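Alpha/beta hydrolase (Streptomyces albidoflavus, PDB 6KSU) probably acts as a penicillin-binding-protein-like cyclase that releases non-ribosomal peptides as macrolactams by heterochiral coupling. Local coordinates at residues A[81-84]-A[85-88]; A[150-153]-A[154-157]; A[194-197]-A[198-202]. All blocks are in the same frame, centred on the assembly; numbering follows the deposited sequence.

Contact 1 of 3, residues A[81-84]-A[85-88]; sequences FGSV and TKFL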
# COMPACT_ATOMS: atom_id res chain seq x y z
N PHE A 81 -7.70 6.52 2.34
CA PHE A 81 -6.42 5.93 2.67
C PHE A 81 -5.80 5.20 1.48
O PHE A 81 -4.60 4.93 1.50
CB PHE A 81 -6.60 4.98 3.85
CG PHE A 81 -6.87 5.67 5.16
CD1 PHE A 81 -6.59 7.04 5.33
CD2 PHE A 81 -7.40 4.95 6.23
CE1 PHE A 81 -6.80 7.67 6.54
CE2 PHE A 81 -7.65 5.57 7.47
CZ PHE A 81 -7.36 6.94 7.63
N GLY A 82 -6.59 4.89 0.45
CA GLY A 82 -6.11 3.96 -0.54
C GLY A 82 -5.62 2.67 0.07
O GLY A 82 -6.19 2.14 1.04
N SER A 83 -4.53 2.16 -0.48
CA SER A 83 -3.93 0.92 0.01
C SER A 83 -3.42 1.02 1.44
O SER A 83 -3.10 -0.02 2.04
CB SER A 83 -2.80 0.51 -0.93
OG SER A 83 -3.36 -0.06 -2.10
N VAL A 84 -3.35 2.23 2.01
CA VAL A 84 -2.99 2.30 3.43
C VAL A 84 -4.03 1.55 4.26
O VAL A 84 -3.74 1.11 5.37
CB VAL A 84 -2.78 3.78 3.89
CG1 VAL A 84 -2.46 3.88 5.41
CG2 VAL A 84 -1.63 4.45 3.10
N THR A 85 -5.23 1.33 3.69
CA THR A 85 -6.26 0.50 4.32
C THR A 85 -5.71 -0.86 4.77
O THR A 85 -6.22 -1.46 5.73
CB THR A 85 -7.43 0.31 3.34
OG1 THR A 85 -7.99 1.59 2.97
CG2 THR A 85 -8.54 -0.55 3.97
N LYS A 86 -4.71 -1.38 4.05
CA LYS A 86 -4.20 -2.73 4.35
C LYS A 86 -3.58 -2.80 5.74
O LYS A 86 -3.56 -3.87 6.36
CB LYS A 86 -3.17 -3.14 3.28
CG LYS A 86 -3.78 -3.42 1.95
CD LYS A 86 -2.73 -3.60 0.88
CE LYS A 86 -3.40 -4.09 -0.38
NZ LYS A 86 -4.02 -2.95 -1.12
N PHE A 87 -3.06 -1.68 6.23
CA PHE A 87 -2.50 -1.68 7.58
C PHE A 87 -3.60 -1.85 8.63
O PHE A 87 -3.39 -2.51 9.64
CB PHE A 87 -1.69 -0.40 7.76
CG PHE A 87 -1.24 -0.14 9.17
CD1 PHE A 87 -0.23 -0.87 9.75
CD2 PHE A 87 -1.78 0.92 9.88
CE1 PHE A 87 0.22 -0.60 11.05
CE2 PHE A 87 -1.34 1.20 11.18
CZ PHE A 87 -0.34 0.43 11.76
N LEU A 88 -4.80 -1.34 8.37
CA LEU A 88 -5.87 -1.50 9.35
C LEU A 88 -6.52 -2.87 9.22
O LEU A 88 -6.83 -3.50 10.24
CB LEU A 88 -6.89 -0.38 9.18
CG LEU A 88 -6.04 0.86 9.47
CD1 LEU A 88 -5.95 1.78 8.27
CD2 LEU A 88 -6.54 1.58 10.69
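Gly82 O takes two bonds from Thr85, and the pair closes a turn just ahead of helix 85-98. This turn carries Ser83 and Lys86, which fit the SxxK pattern of serine beta-lactamases and penicillin-binding proteins, consistent with the cyclase active site. The Thr85 OG1 hydroxyl gives the shorter bond, 2.7 Å to Gly82 O, at a C=O...OG1 angle of 162°, close to the carbonyl axis. Thr85 N donates to the same Gly82 O over 2.9 Å, but from above the carbonyl plane. The hydroxyl reaches this oxygen because OG1 stands beside its own backbone N (chi1 -59°), folded back over the turn; Thr85 OG1 also meets Leu257 N.

Two further i to i+3 backbone bonds follow, each one residue on: Lys86 N to Ser83 O is 2.9 Å and Phe87 N to Val84 O is 3.0 Å, each donor again lying above its carbonyl plane. Extended until a bend at chi4 (80°), the lysine chain runs back past Ser83 O and sets NZ 3.1 Å from Ser83 OG. NZ hydrogen-bonds to Asn176 OD1 and Ala254 O, whereas Tyr174 OH bonds only weakly to both NZ and OG. On the apolar side Phe81 and Leu88 cross at about a right angle, Leu88 CD1 resting 4.0 Å from Phe81 CD2.

Contact 2 of 3, residues A[150-153]-A[154-157]; sequences PSYR and RFAA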
# COMPACT_ATOMS: atom_id res chain seq x y z
N PRO A 150 -22.54 -6.53 1.57
CA PRO A 150 -21.32 -6.48 2.39
C PRO A 150 -20.56 -7.79 2.51
O PRO A 150 -19.45 -7.78 3.07
CB PRO A 150 -21.84 -6.04 3.77
CG PRO A 150 -23.25 -6.51 3.80
CD PRO A 150 -23.76 -6.37 2.38
N SER A 151 -21.09 -8.92 2.04
CA SER A 151 -20.36 -10.18 2.17
C SER A 151 -19.31 -10.34 1.08
O SER A 151 -19.56 -10.03 -0.09
CB SER A 151 -21.31 -11.38 2.12
OG SER A 151 -20.56 -12.58 2.25
N TYR A 152 -18.16 -10.87 1.46
CA TYR A 152 -17.10 -11.23 0.53
C TYR A 152 -17.15 -12.71 0.12
O TYR A 152 -16.18 -13.21 -0.46
CB TYR A 152 -15.73 -10.93 1.14
CG TYR A 152 -15.13 -9.56 0.82
CD1 TYR A 152 -14.74 -9.23 -0.46
CD2 TYR A 152 -14.92 -8.62 1.83
CE1 TYR A 152 -14.18 -8.00 -0.75
CE2 TYR A 152 -14.35 -7.39 1.56
CZ TYR A 152 -13.97 -7.08 0.26
OH TYR A 152 -13.40 -5.86 -0.05
N ARG A 153 -18.25 -13.42 0.40
CA ARG A 153 -18.26 -14.88 0.21
C ARG A 153 -18.22 -15.26 -1.27
O ARG A 153 -17.35 -16.03 -1.69
CB ARG A 153 -19.48 -15.50 0.89
CG ARG A 153 -19.13 -16.22 2.18
CD ARG A 153 -20.35 -16.84 2.85
NE ARG A 153 -20.97 -15.94 3.83
CZ ARG A 153 -20.48 -15.69 5.04
NH1 ARG A 153 -19.34 -16.25 5.43
NH2 ARG A 153 -21.11 -14.85 5.86
N ARG A 154 -19.16 -14.74 -2.07
CA ARG A 154 -19.12 -15.01 -3.51
C ARG A 154 -17.78 -14.62 -4.11
O ARG A 154 -17.31 -15.27 -5.06
CB ARG A 154 -20.23 -14.25 -4.23
CG ARG A 154 -21.66 -14.43 -3.72
CD ARG A 154 -22.53 -13.16 -3.99
NE ARG A 154 -22.36 -12.06 -3.02
CZ ARG A 154 -22.67 -10.77 -3.24
NH1 ARG A 154 -23.15 -10.38 -4.42
NH2 ARG A 154 -22.50 -9.86 -2.29
N PHE A 155 -17.14 -13.57 -3.58
CA PHE A 155 -15.88 -13.10 -4.14
C PHE A 155 -14.78 -14.12 -3.91
O PHE A 155 -13.92 -14.33 -4.77
CB PHE A 155 -15.50 -11.76 -3.52
CG PHE A 155 -14.12 -11.28 -3.87
CD1 PHE A 155 -13.91 -10.44 -4.95
CD2 PHE A 155 -13.02 -11.65 -3.10
CE1 PHE A 155 -12.64 -9.98 -5.28
CE2 PHE A 155 -11.75 -11.20 -3.42
CZ PHE A 155 -11.56 -10.36 -4.52
N ALA A 156 -14.78 -14.72 -2.72
CA ALA A 156 -13.85 -15.79 -2.40
C ALA A 156 -13.86 -16.88 -3.47
O ALA A 156 -12.81 -17.32 -3.94
CB ALA A 156 -14.21 -16.39 -1.05
N ALA A 157 -15.06 -17.33 -3.86
CA ALA A 157 -15.17 -18.35 -4.90
C ALA A 157 -14.50 -17.88 -6.19
O ALA A 157 -13.69 -18.60 -6.77
CB ALA A 157 -16.63 -18.69 -5.15
O HOH W 1 -18.77 -11.36 -2.07
O HOH W 2 -20.65 -12.66 -1.01
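Tyr152 turns the edge of its ring toward one face of Phe155, three residues on, in an edge-to-face pair with planes at 71° and ring centroids 5.6 Å apart. Tyr152 CE1 lies over that face, and Tyr152 CD1 comes within 4.0 Å of Phe155 CD2. The two side chains run side by side in the same direction, since Phe155 CG stands opposite its backbone N across the CA-CB bond (chi1 171°) and follows the tyrosine toward helix 176-189, where both rings touch Cys180. Tyr152 OH ends in bonds with Ser250 O and Ala253 N, which fix the far end of the ring. A third flat group, the Arg154 guanidinium, stays on the outer surface; its NH2 passes Ser151 O obliquely at 3.7 Å, and the residue also touches a crystal neighbour, so its pose may owe something to the lattice.

Waters satisfy first-turn N-H groups that have no i-4 carbonyl within the helix, and both lead back to Ser151 O. Water 2 accepts from Arg154 N at 2.8 Å and from Arg154 NE at 2.7 Å, and bonds weakly to Ser151 O, while water 1 accepts from Phe155 N and donates to Ser151 O. Ala156 N donates to Tyr152 O over 3.1 Å. Ser151 OG accepts from Arg153 N at 3.1 Å, and the Glu187 carboxylate hydrogen-bonds Ser151 OG and Tyr152 N and forms a salt bridge with Arg153 NH2. The whole is a helix N-terminus: an ST turn at Ser151 leading through Tyr152, at the N-cap, into helix 153-160.

Contact 3 of 3, residues A[194-197]-A[198-202]; sequences WWTA and MDSCL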
# COMPACT_ATOMS: atom_id res chain seq x y z
N TRP A 194 -16.75 -7.36 6.72
CA TRP A 194 -15.51 -6.62 6.96
C TRP A 194 -15.79 -5.22 7.50
O TRP A 194 -15.09 -4.76 8.41
CB TRP A 194 -14.68 -6.53 5.67
CG TRP A 194 -13.51 -5.59 5.82
CD1 TRP A 194 -12.29 -5.88 6.34
CD2 TRP A 194 -13.47 -4.19 5.44
NE1 TRP A 194 -11.48 -4.75 6.32
CE2 TRP A 194 -12.18 -3.71 5.77
CE3 TRP A 194 -14.39 -3.31 4.85
CZ2 TRP A 194 -11.79 -2.40 5.55
CZ3 TRP A 194 -14.01 -2.01 4.63
CH2 TRP A 194 -12.72 -1.56 4.97
N TRP A 195 -16.78 -4.51 6.95
CA TRP A 195 -17.12 -3.17 7.46
C TRP A 195 -17.49 -3.21 8.94
O TRP A 195 -16.92 -2.47 9.76
CB TRP A 195 -18.27 -2.57 6.66
CG TRP A 195 -17.97 -2.16 5.25
CD1 TRP A 195 -17.73 -0.90 4.80
CD2 TRP A 195 -17.91 -3.02 4.10
NE1 TRP A 195 -17.52 -0.91 3.44
CE2 TRP A 195 -17.62 -2.20 2.99
CE3 TRP A 195 -18.07 -4.39 3.90
CZ2 TRP A 195 -17.50 -2.71 1.70
CZ3 TRP A 195 -17.94 -4.90 2.61
CH2 TRP A 195 -17.65 -4.06 1.53
N THR A 196 -18.46 -4.06 9.29
CA THR A 196 -18.93 -4.12 10.67
C THR A 196 -17.79 -4.47 11.61
O THR A 196 -17.63 -3.85 12.67
CB THR A 196 -20.07 -5.13 10.79
OG1 THR A 196 -21.13 -4.76 9.90
CG2 THR A 196 -20.60 -5.19 12.21
N ALA A 197 -16.96 -5.44 11.23
CA ALA A 197 -15.86 -5.86 12.08
C ALA A 197 -14.79 -4.79 12.18
O ALA A 197 -14.28 -4.52 13.28
CB ALA A 197 -15.27 -7.17 11.55
N MET A 198 -14.43 -4.16 11.05
CA MET A 198 -13.49 -3.05 11.09
C MET A 198 -13.98 -1.95 12.04
O MET A 198 -13.22 -1.44 12.88
CB MET A 198 -13.29 -2.50 9.67
CG MET A 198 -12.35 -1.33 9.54
SD MET A 198 -10.68 -1.63 10.17
CE MET A 198 -9.93 -2.62 8.88
N ASP A 199 -15.25 -1.58 11.92
CA ASP A 199 -15.81 -0.57 12.81
C ASP A 199 -15.75 -1.03 14.27
O ASP A 199 -15.03 -0.45 15.10
CB ASP A 199 -17.24 -0.23 12.38
CG ASP A 199 -17.85 0.94 13.16
OD1 ASP A 199 -17.18 1.53 14.04
OD2 ASP A 199 -19.02 1.28 12.90
N SER A 200 -16.46 -2.11 14.60
CA SER A 200 -16.65 -2.48 16.00
C SER A 200 -15.39 -3.03 16.66
O SER A 200 -15.25 -2.93 17.88
CB SER A 200 -17.77 -3.51 16.10
OG SER A 200 -17.43 -4.66 15.36
N CYS A 201 -14.46 -3.62 15.92
CA CYS A 201 -13.32 -4.23 16.59
C CYS A 201 -12.09 -3.33 16.65
O CYS A 201 -11.19 -3.60 17.46
CB CYS A 201 -12.93 -5.56 15.94
SG CYS A 201 -14.27 -6.81 15.95
N LEU A 202 -12.01 -2.29 15.82
CA LEU A 202 -10.76 -1.55 15.72
C LEU A 202 -10.97 -0.05 15.65
O LEU A 202 -10.37 0.71 16.41
CB LEU A 202 -9.98 -2.03 14.49
CG LEU A 202 -8.56 -1.47 14.43
CD1 LEU A 202 -7.82 -1.90 15.70
CD2 LEU A 202 -7.83 -1.95 13.19
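Trp194 and Met198 form the tightly packed flank of this helix, one turn apart and pointing the same way. Met198 CB sits over one face of the indole, 4.2 Å above its plane and toward the rim, while the methyl CE reaches the pyrrole-benzene flank, 3.7 Å from Trp194 NE1 and 3.8 Å from Trp194 CZ2. Bends at chi2 (57°) and chi3 (77°) of the methionine curl CE back to this place. Trp194 NE1 itself bonds to Thr89 OG1 of helix 85-98. The opposite rim of the indole is engaged as well: Trp194 CE3 lies 3.6 Å above the plane of the Trp195 ring, and Trp195 NE1 is held by His214 O. Both tryptophans are buried and touch helix 252-255.

The other flank, with Thr196, Asp199 and Ser200, is partly exposed and mainly polar. Thr196 O receives two donors from one residue: Ser200 N at 2.8 Å, almost straight with an N-H...O angle of 174°, and Ser200 OG, also 2.8 Å away but above the carbonyl plane. The hydroxyl thus turns back onto its own helix. Thr196 OG1 pairs with Asp193 just before the helix, and Asp199 OD2 forms a salt bridge with Arg204 further along. Backbone bonds from Met198 N to Trp194 O (2.8 Å) and from Asp199 N to Trp195 O continue along the helix. The pattern is that of an amphipathic helix, alpha at first and widening to a pi-type turn at 199-202, packed here against the SxxK-bearing helix in the helical part of a beta-lactamase-like fold.

Contact 1 is the core of the three, its centre about 6 Å from the chain's centre, against about 22 and 20 Å for the centres of contacts 2 and 3, which are partly buried. Contacts 1 and 2 both lie at or near a helix N-terminus, yet their chemistry differs: in the first the polar ends of Thr85 and Lys86 find protein partners, while the second draws on water. Contact 3 lies within a helix and touches both others. Met198 CE comes 3.4 Å from Leu88 C, and Trp195 CZ3 lies 3.3 Å from Pro150 O. Contacts 1 and 2 do not touch, their nearest atoms being about 8 Å apart; helix 194-206 packs against both.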